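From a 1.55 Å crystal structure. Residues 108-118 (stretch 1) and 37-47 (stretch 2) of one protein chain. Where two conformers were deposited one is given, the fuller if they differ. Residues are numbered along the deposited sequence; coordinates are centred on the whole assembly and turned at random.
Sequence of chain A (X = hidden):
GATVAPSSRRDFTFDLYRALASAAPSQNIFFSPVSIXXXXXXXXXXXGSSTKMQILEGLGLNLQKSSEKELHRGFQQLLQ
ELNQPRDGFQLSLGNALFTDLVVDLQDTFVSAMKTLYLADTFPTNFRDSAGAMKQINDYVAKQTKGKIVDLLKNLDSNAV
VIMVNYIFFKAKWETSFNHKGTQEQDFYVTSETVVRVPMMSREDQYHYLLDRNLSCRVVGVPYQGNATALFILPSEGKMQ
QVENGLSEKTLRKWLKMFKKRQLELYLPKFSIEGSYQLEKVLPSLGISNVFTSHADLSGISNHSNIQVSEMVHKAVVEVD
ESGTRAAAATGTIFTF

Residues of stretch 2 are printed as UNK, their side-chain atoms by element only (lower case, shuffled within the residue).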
# COMPACT_ATOMS: atom_id res chain seq x y z
N THR A 108 -14.04 -22.06 -11.43
CA THR A 108 -14.32 -20.67 -11.76
C THR A 108 -13.42 -19.66 -11.06
O THR A 108 -13.06 -18.64 -11.66
CB THR A 108 -15.79 -20.33 -11.46
OG1 THR A 108 -16.09 -20.67 -10.10
CG2 THR A 108 -16.71 -21.10 -12.39
N PHE A 109 -13.06 -19.92 -9.81
CA PHE A 109 -12.20 -19.01 -9.06
C PHE A 109 -10.79 -19.04 -9.63
O PHE A 109 -10.17 -18.00 -9.85
CB PHE A 109 -12.17 -19.40 -7.59
CG PHE A 109 -11.19 -18.59 -6.77
CD1 PHE A 109 -11.38 -17.23 -6.57
CD2 PHE A 109 -10.07 -19.20 -6.22
CE1 PHE A 109 -10.46 -16.48 -5.83
CE2 PHE A 109 -9.14 -18.46 -5.48
CZ PHE A 109 -9.34 -17.10 -5.29
N VAL A 110 -10.26 -20.23 -9.87
CA VAL A 110 -8.92 -20.35 -10.43
C VAL A 110 -8.84 -19.69 -11.80
O VAL A 110 -7.86 -19.01 -12.11
CB VAL A 110 -8.49 -21.83 -10.53
CG1 VAL A 110 -7.14 -21.93 -11.21
CG2 VAL A 110 -8.43 -22.44 -9.15
N SER A 111 -9.87 -19.88 -12.62
CA SER A 111 -9.89 -19.30 -13.96
C SER A 111 -9.95 -17.78 -13.90
O SER A 111 -9.28 -17.09 -14.67
CB SER A 111 -11.09 -19.83 -14.75
OG SER A 111 -10.94 -21.21 -15.04
N ALA A 112 -10.77 -17.25 -13.00
CA ALA A 112 -10.91 -15.81 -12.85
C ALA A 112 -9.59 -15.20 -12.37
O ALA A 112 -9.18 -14.14 -12.84
CB ALA A 112 -12.02 -15.49 -11.85
N MET A 113 -8.93 -15.89 -11.44
CA MET A 113 -7.66 -15.41 -10.91
C MET A 113 -6.59 -15.36 -12.00
O MET A 113 -5.82 -14.40 -12.07
CB MET A 113 -7.21 -16.31 -9.76
CG MET A 113 -7.98 -16.08 -8.46
SD MET A 113 -7.54 -14.50 -7.67
CE MET A 113 -6.09 -15.00 -6.79
N LYS A 114 -6.56 -16.37 -12.85
CA LYS A 114 -5.57 -16.41 -13.93
C LYS A 114 -5.86 -15.39 -15.02
O LYS A 114 -4.95 -14.72 -15.50
CB LYS A 114 -5.50 -17.82 -14.53
CG LYS A 114 -4.88 -18.85 -13.58
CD LYS A 114 -4.87 -20.26 -14.17
CE LYS A 114 -4.28 -21.26 -13.18
NZ LYS A 114 -4.34 -22.67 -13.69
N THR A 115 -7.13 -15.26 -15.39
CA THR A 115 -7.53 -14.34 -16.45
C THR A 115 -7.57 -12.87 -16.06
O THR A 115 -7.05 -12.01 -16.77
CB THR A 115 -8.92 -14.72 -17.00
OG1 THR A 115 -8.88 -16.05 -17.52
CG2 THR A 115 -9.34 -13.77 -18.12
N LEU A 116 -8.21 -12.57 -14.93
CA LEU A 116 -8.34 -11.20 -14.47
C LEU A 116 -7.13 -10.68 -13.71
O LEU A 116 -6.75 -9.52 -13.86
CB LEU A 116 -9.57 -11.07 -13.57
CG LEU A 116 -10.93 -11.31 -14.23
CD1 LEU A 116 -12.01 -11.36 -13.16
CD2 LEU A 116 -11.22 -10.21 -15.24
N TYR A 117 -6.51 -11.53 -12.89
CA TYR A 117 -5.38 -11.07 -12.09
C TYR A 117 -4.02 -11.66 -12.43
O TYR A 117 -3.05 -11.45 -11.70
CB TYR A 117 -5.72 -11.26 -10.61
CG TYR A 117 -6.85 -10.34 -10.18
CD1 TYR A 117 -8.19 -10.72 -10.31
CD2 TYR A 117 -6.57 -9.05 -9.72
CE1 TYR A 117 -9.22 -9.83 -10.01
CE2 TYR A 117 -7.60 -8.16 -9.42
CZ TYR A 117 -8.91 -8.55 -9.57
OH TYR A 117 -9.92 -7.65 -9.31
N LEU A 118 -3.95 -12.38 -13.55
CA LEU A 118 -2.71 -12.99 -14.03
C LEU A 118 -2.01 -13.73 -12.90
O LEU A 118 -0.78 -13.72 -12.81
CB LEU A 118 -1.78 -11.92 -14.59
CG LEU A 118 -2.41 -10.95 -15.59
CD1 LEU A 118 -1.36 -9.95 -16.08
CD2 LEU A 118 -2.99 -11.73 -16.76
N UNK A 37 -6.10 -3.28 -1.90
CA UNK A 37 -7.33 -3.22 -2.67
C UNK A 37 -7.39 -4.37 -3.66
O UNK A 37 -8.43 -5.00 -3.84
c UNK A 37 -7.43 -1.90 -3.44
o UNK A 37 -7.57 -0.80 -2.56
N UNK A 38 -6.26 -4.64 -4.31
CA UNK A 38 -6.20 -5.72 -5.30
C UNK A 38 -6.45 -7.04 -4.58
O UNK A 38 -7.17 -7.90 -5.07
c UNK A 38 -4.13 -5.41 -9.32
c UNK A 38 -4.71 -6.87 -7.03
c UNK A 38 -4.85 -5.73 -6.02
s UNK A 38 -3.37 -6.62 -8.23
N UNK A 39 -5.87 -7.20 -3.38
CA UNK A 39 -6.07 -8.43 -2.62
C UNK A 39 -7.53 -8.62 -2.24
O UNK A 39 -8.06 -9.73 -2.32
o UNK A 39 -3.83 -8.42 -1.66
c UNK A 39 -5.21 -8.41 -1.34
N UNK A 40 -8.19 -7.54 -1.83
CA UNK A 40 -9.59 -7.61 -1.46
C UNK A 40 -10.46 -7.89 -2.69
O UNK A 40 -11.46 -8.62 -2.60
c UNK A 40 -9.57 -6.16 0.67
c UNK A 40 -9.86 -4.74 1.16
c UNK A 40 -10.31 -7.18 1.53
c UNK A 40 -10.02 -6.30 -0.79
N UNK A 41 -10.10 -7.31 -3.83
CA UNK A 41 -10.84 -7.54 -5.06
C UNK A 41 -10.75 -9.02 -5.45
O UNK A 41 -11.74 -9.63 -5.85
c UNK A 41 -10.30 -6.66 -6.17
N UNK A 42 -9.55 -9.59 -5.35
CA UNK A 42 -9.38 -11.01 -5.68
C UNK A 42 -10.18 -11.86 -4.70
O UNK A 42 -10.82 -12.84 -5.08
c UNK A 42 -4.75 -10.83 -5.20
c UNK A 42 -7.90 -11.39 -5.62
c UNK A 42 -7.08 -10.76 -6.74
s UNK A 42 -5.38 -11.38 -6.81
N UNK A 43 -10.14 -11.47 -3.43
CA UNK A 43 -10.87 -12.21 -2.40
C UNK A 43 -12.37 -12.21 -2.70
O UNK A 43 -13.04 -13.22 -2.49
c UNK A 43 -10.86 -11.46 1.45
c UNK A 43 -10.88 -13.69 0.30
c UNK A 43 -11.28 -12.22 0.20
c UNK A 43 -10.61 -11.58 -1.02
N UNK A 44 -12.88 -11.10 -3.22
CA UNK A 44 -14.31 -11.02 -3.54
C UNK A 44 -14.72 -11.99 -4.64
O UNK A 44 -15.89 -12.36 -4.74
o UNK A 44 -14.33 -9.26 -5.27
c UNK A 44 -14.71 -9.59 -3.93
N UNK A 45 -13.77 -12.41 -5.47
CA UNK A 45 -14.09 -13.34 -6.56
C UNK A 45 -14.71 -14.63 -6.05
O UNK A 45 -15.55 -15.23 -6.72
c UNK A 45 -12.27 -12.57 -8.26
c UNK A 45 -12.83 -13.67 -7.36
c UNK A 45 -10.95 -13.04 -8.87
c UNK A 45 -13.28 -12.22 -9.36
N UNK A 46 -14.28 -15.06 -4.87
CA UNK A 46 -14.81 -16.29 -4.32
C UNK A 46 -15.67 -16.10 -3.09
O UNK A 46 -15.91 -17.04 -2.34
N UNK A 47 -16.14 -14.87 -2.89
CA UNK A 47 -16.99 -14.57 -1.74
C UNK A 47 -18.45 -14.52 -2.16
O UNK A 47 -18.77 -14.31 -3.33
c UNK A 47 -16.59 -13.23 -1.13

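Position 37 carries one carbon and then one oxygen, out of reach of stretch 1. A single hydroxyl on CB is serine, Ser37, whose OG is hydrogen-bonded elsewhere in the structure.

Position 38 has an unbranched chain of two carbons, a sulfur and a carbon, bordering the Tyr117 ring. Only methionine supplies such a chain: Met38. Its CG lies 3.9 Å from Tyr117 CD2.

Position 39 again shows one carbon and one oxygen, with CB pointing away from stretch 1. This is Ser39, spending its hydroxyl on a residue close to the stretch rather than on the contact.

Position 40 has four carbons forked at the second, the pattern of leucine. Leu40 is buried but out of reach of stretch 1.

Position 41 has a single carbon, CB, 3.3 Å from Tyr117 OH. It is alanine, Ala41; the tyrosine hydroxyl passes close to this short side chain and finds its hydrogen bond elsewhere.

Position 42 repeats the unbranched carbon, carbon, sulfur, carbon chain, which lies over one face of Tyr117 and meets Met113. It is methionine. Met42 sets CG 3.5 Å from the centroid of the Tyr117 ring and 14° off the normal, a CH-pi contact. Its SD lies obliquely, 4.4 Å from that centroid, and 3.7 Å from Met113 CE.

Position 43 has four carbons forked at the second and a CB pointing away from stretch 1. This is leucine, and Leu43 makes no contact with stretch 1.

Position 44 has one carbon and one oxygen, none of it in contact with stretch 1. It is Ser44, with chi1 in p, and the hydroxyl turns back on its own backbone: OG donates to Ala41 O at 2.7 Å.

Position 45 has four carbons forked at the second, with the CA-to-CB bond pointing toward stretch 1; they meet Phe109, Ala112, Met113, Leu116 and Tyr117. The fork is leucine's. Leu45 places CD1 4.0 Å from Ala112 CB, 3.9 Å from Met113 SD and 3.8 Å from Tyr117 CE1, while CD2 reaches Leu116 CD1 at 4.1 Å. Its CB meets the edge of the Phe109 ring.

Position 46 has no side-chain atoms: Gly46. A CB built here would point toward stretch 1 and come to 3.4 Å from Phe109 CD1, a tight fit; without one, Phe109 CD1 lies 4.0 Å from Gly46 N.

Position 47 has one carbon, far from stretch 1. It is alanine; Ala47 takes the chain onward in an extended conformation, phi/psi -100/157.

The contact is a reciprocal knob-into-hole arrangement between helices running at 146°, with axes 10.2 Å apart at closest approach. Leu45 enters a hole formed by Phe109, Ala112, Met113 and Tyr117; Tyr117 enters one formed by Met38, Ala41, Met42 and Leu45. No hydrogen bond crosses between the stretches. The rule to read is complementary size: two large knobs, with small Ala112 and Ala41 among the residues around them, and Met42 covering one face of the Tyr117 ring while its SD meets Met113 CE.

Stretch 2, residues 37-47: SMSLAMLSLGA
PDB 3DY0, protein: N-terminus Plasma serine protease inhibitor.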